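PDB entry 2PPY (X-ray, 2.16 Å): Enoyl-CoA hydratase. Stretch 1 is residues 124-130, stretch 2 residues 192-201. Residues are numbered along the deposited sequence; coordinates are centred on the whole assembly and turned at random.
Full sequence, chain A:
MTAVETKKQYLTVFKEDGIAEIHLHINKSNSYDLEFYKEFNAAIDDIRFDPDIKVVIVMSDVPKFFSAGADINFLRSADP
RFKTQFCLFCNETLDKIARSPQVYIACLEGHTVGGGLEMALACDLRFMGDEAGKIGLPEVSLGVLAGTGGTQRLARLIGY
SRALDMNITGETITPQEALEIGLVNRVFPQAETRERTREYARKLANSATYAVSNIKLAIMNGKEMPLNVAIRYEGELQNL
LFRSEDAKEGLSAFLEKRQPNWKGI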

# COMPACT_ATOMS: atom_id res chain seq x y z
N ASP A 124 -5.47 -21.79 -3.43
CA ASP A 124 -4.67 -21.29 -4.55
C ASP A 124 -5.31 -21.49 -5.92
O ASP A 124 -5.13 -20.68 -6.82
N LEU A 125 -6.05 -22.59 -6.07
CA LEU A 125 -6.71 -22.90 -7.33
C LEU A 125 -8.09 -23.51 -7.10
O LEU A 125 -8.35 -24.07 -6.04
N ARG A 126 -8.96 -23.40 -8.10
CA ARG A 126 -10.31 -23.95 -8.01
C ARG A 126 -10.67 -24.69 -9.30
O ARG A 126 -10.66 -24.10 -10.38
N PHE A 127 -10.96 -25.99 -9.18
CA PHE A 127 -11.35 -26.82 -10.32
C PHE A 127 -12.79 -27.26 -10.08
O PHE A 127 -13.12 -27.75 -9.00
N MSE A 128 -13.66 -27.10 -11.07
CA MSE A 128 -15.07 -27.45 -10.90
C MSE A 128 -15.64 -28.38 -11.97
O MSE A 128 -15.24 -28.32 -13.13
N GLY A 129 -16.58 -29.24 -11.56
CA GLY A 129 -17.21 -30.16 -12.50
C GLY A 129 -18.23 -29.45 -13.37
O GLY A 129 -18.88 -28.51 -12.92
N ASP A 130 -18.39 -29.90 -14.62
CA ASP A 130 -19.34 -29.22 -15.51
C ASP A 130 -20.81 -29.36 -15.15
O ASP A 130 -21.67 -28.78 -15.81
N GLU A 192 -15.14 -36.89 -14.17
CA GLU A 192 -13.69 -36.93 -14.25
C GLU A 192 -13.03 -35.85 -13.39
O GLU A 192 -11.80 -35.72 -13.37
N THR A 193 -13.84 -35.09 -12.67
CA THR A 193 -13.34 -33.99 -11.85
C THR A 193 -12.26 -34.39 -10.84
O THR A 193 -11.18 -33.80 -10.82
N ARG A 194 -12.56 -35.40 -10.02
CA ARG A 194 -11.59 -35.86 -9.03
C ARG A 194 -10.36 -36.43 -9.70
O ARG A 194 -9.23 -36.19 -9.27
N GLU A 195 -10.60 -37.19 -10.76
CA GLU A 195 -9.54 -37.82 -11.53
C GLU A 195 -8.56 -36.79 -12.09
O GLU A 195 -7.36 -36.86 -11.84
N ARG A 196 -9.08 -35.82 -12.83
CA ARG A 196 -8.24 -34.80 -13.43
C ARG A 196 -7.60 -33.86 -12.40
O ARG A 196 -6.50 -33.36 -12.62
N THR A 197 -8.29 -33.62 -11.29
CA THR A 197 -7.74 -32.76 -10.24
C THR A 197 -6.53 -33.48 -9.65
O THR A 197 -5.46 -32.88 -9.47
N ARG A 198 -6.70 -34.77 -9.34
CA ARG A 198 -5.61 -35.58 -8.77
C ARG A 198 -4.45 -35.69 -9.75
O ARG A 198 -3.29 -35.72 -9.34
N GLU A 199 -4.77 -35.76 -11.04
CA GLU A 199 -3.75 -35.86 -12.07
C GLU A 199 -2.90 -34.59 -12.08
O GLU A 199 -1.68 -34.65 -12.25
N TYR A 200 -3.55 -33.45 -11.89
CA TYR A 200 -2.87 -32.16 -11.86
C TYR A 200 -1.96 -32.11 -10.64
O TYR A 200 -0.80 -31.72 -10.74
N ALA A 201 -2.50 -32.51 -9.50
CA ALA A 201 -1.73 -32.52 -8.26
C ALA A 201 -0.55 -33.48 -8.37
O ALA A 201 0.55 -33.18 -7.90

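The closest approach between the two stretches is made at a residue with no side chain: the CA of Gly129 lies 3.2 Å from OG1 of Thr193, in the first turn of the helix. A CB built ideally on Gly129 would sit 2.9 Å from the same OG1, a clash, so the bare alpha carbon lets the helix come in tightly here, with the CA atoms of Gly129 and Thr193 5.5 Å apart. The spacing is wider further along, where the CA atoms of Phe127 and Thr197 are 7.0 Å apart. Strand 125-129 and helix 193-201 run roughly antiparallel, at 155°, so the C-terminal part of the strand lies against the N-terminal part of the helix.

Alternation along the strand directs Leu125 and Phe127 toward the helix, while selenomethionine Met128 points away. Phe127, with chi1 m, is the centre of the contact and has the largest covered area. Its ring edge is directed at the face of Tyr200, whose t rotamer carries the ring out from the helix toward the strand; the centroids are 4.9 Å apart, the planes meet at 74°, and CE2 of Phe127 approaches CG of Tyr200 to 3.7 Å. Leu125 (m, t) extends the apolar patch, its CD1 lying 3.7 Å from CE1 of Tyr200 and 3.5 Å from the Tyr200 OH, which is hydrogen-bonded elsewhere in the structure.

Both threonines adopt the m rotamer. Thr193 points toward the strand, whereas Thr197, one turn on, points sideways and still places OG1 3.6 Å from CD2 of Phe127, near the plane of that ring. The Thr197 hydroxyl does not need a partner across the interface: OG1 donates to the Thr193 O at 2.7 Å, within the helix. No hydrogen bond links the two stretches, and the contact rests on packing alone, burying 289 Å² in total.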

# COMPACT_ATOMS: atom_id res chain seq x y z
CB ASP A 124 -3.28 -21.94 -4.54
CG ASP A 124 -2.55 -21.76 -3.21
OD1 ASP A 124 -2.57 -20.62 -2.69
OD2 ASP A 124 -1.97 -22.73 -2.69
CB LEU A 125 -5.86 -23.89 -8.14
CG LEU A 125 -4.43 -23.51 -8.54
CD1 LEU A 125 -3.66 -24.76 -8.96
CD2 LEU A 125 -4.47 -22.48 -9.65
CB ARG A 126 -11.31 -22.82 -7.78
CG ARG A 126 -11.25 -22.19 -6.38
CD ARG A 126 -11.76 -20.76 -6.40
NE ARG A 126 -10.84 -19.89 -7.14
CZ ARG A 126 -9.64 -19.53 -6.69
NH1 ARG A 126 -9.22 -19.94 -5.50
NH2 ARG A 126 -8.86 -18.76 -7.44
CB PHE A 127 -10.46 -28.07 -10.45
CG PHE A 127 -8.99 -27.76 -10.68
CD1 PHE A 127 -8.57 -26.51 -11.13
CD2 PHE A 127 -8.03 -28.74 -10.44
CE1 PHE A 127 -7.20 -26.24 -11.35
CE2 PHE A 127 -6.66 -28.49 -10.65
CZ PHE A 127 -6.25 -27.23 -11.10
CB MSE A 128 -15.89 -26.16 -10.83
CG MSE A 128 -17.36 -26.33 -10.53
SE MSE A 128 -18.13 -24.63 -10.03
CE MSE A 128 -19.18 -25.18 -8.51
CB ASP A 130 -19.10 -29.62 -16.98
CG ASP A 130 -19.26 -31.10 -17.25
OD1 ASP A 130 -19.01 -31.51 -18.40
OD2 ASP A 130 -19.62 -31.87 -16.33
CB GLU A 192 -13.25 -36.75 -15.70
CG GLU A 192 -13.80 -37.79 -16.65
CD GLU A 192 -13.68 -37.37 -18.10
OE1 GLU A 192 -12.56 -37.00 -18.52
OE2 GLU A 192 -14.70 -37.42 -18.82
CB THR A 193 -14.49 -33.29 -11.12
OG1 THR A 193 -15.41 -32.79 -12.09
CG2 THR A 193 -13.97 -32.12 -10.29
CB ARG A 194 -12.21 -36.93 -8.13
CG ARG A 194 -13.24 -36.42 -7.16
CD ARG A 194 -13.43 -37.40 -6.03
NE ARG A 194 -14.36 -36.89 -5.03
CZ ARG A 194 -14.56 -37.46 -3.85
NH1 ARG A 194 -13.90 -38.56 -3.52
NH2 ARG A 194 -15.42 -36.92 -2.99
CB GLU A 195 -10.15 -38.62 -12.68
CG GLU A 195 -9.16 -39.49 -13.44
CD GLU A 195 -9.78 -40.10 -14.69
OE1 GLU A 195 -11.02 -40.14 -14.78
OE2 GLU A 195 -9.01 -40.56 -15.57
CB ARG A 196 -9.03 -34.03 -14.49
CG ARG A 196 -9.58 -34.95 -15.58
CD ARG A 196 -10.15 -34.19 -16.76
NE ARG A 196 -9.14 -33.33 -17.37
CZ ARG A 196 -9.35 -32.56 -18.43
NH1 ARG A 196 -10.55 -32.55 -19.00
NH2 ARG A 196 -8.38 -31.80 -18.91
CB THR A 197 -8.76 -32.50 -9.11
OG1 THR A 197 -9.86 -31.75 -9.63
CG2 THR A 197 -8.11 -31.71 -7.97
CB ARG A 198 -6.12 -36.98 -8.41
CG ARG A 198 -6.86 -37.03 -7.08
CD ARG A 198 -7.71 -38.28 -6.95
NE ARG A 198 -8.37 -38.33 -5.65
CZ ARG A 198 -9.49 -38.99 -5.40
NH1 ARG A 198 -10.09 -39.68 -6.36
NH2 ARG A 198 -10.02 -38.97 -4.18
CB GLU A 199 -4.41 -36.07 -13.44
CG GLU A 199 -3.44 -36.17 -14.60
CD GLU A 199 -4.15 -36.48 -15.90
OE1 GLU A 199 -4.80 -37.54 -15.98
OE2 GLU A 199 -4.04 -35.67 -16.85
CB TYR A 200 -3.90 -31.03 -11.82
CG TYR A 200 -3.33 -29.62 -11.85
CD1 TYR A 200 -2.78 -29.04 -10.70
CD2 TYR A 200 -3.38 -28.85 -13.01
CE1 TYR A 200 -2.30 -27.72 -10.72
CE2 TYR A 200 -2.91 -27.54 -13.04
CZ TYR A 200 -2.38 -26.98 -11.88
OH TYR A 200 -1.94 -25.67 -11.89
CB ALA A 201 -2.62 -32.91 -7.09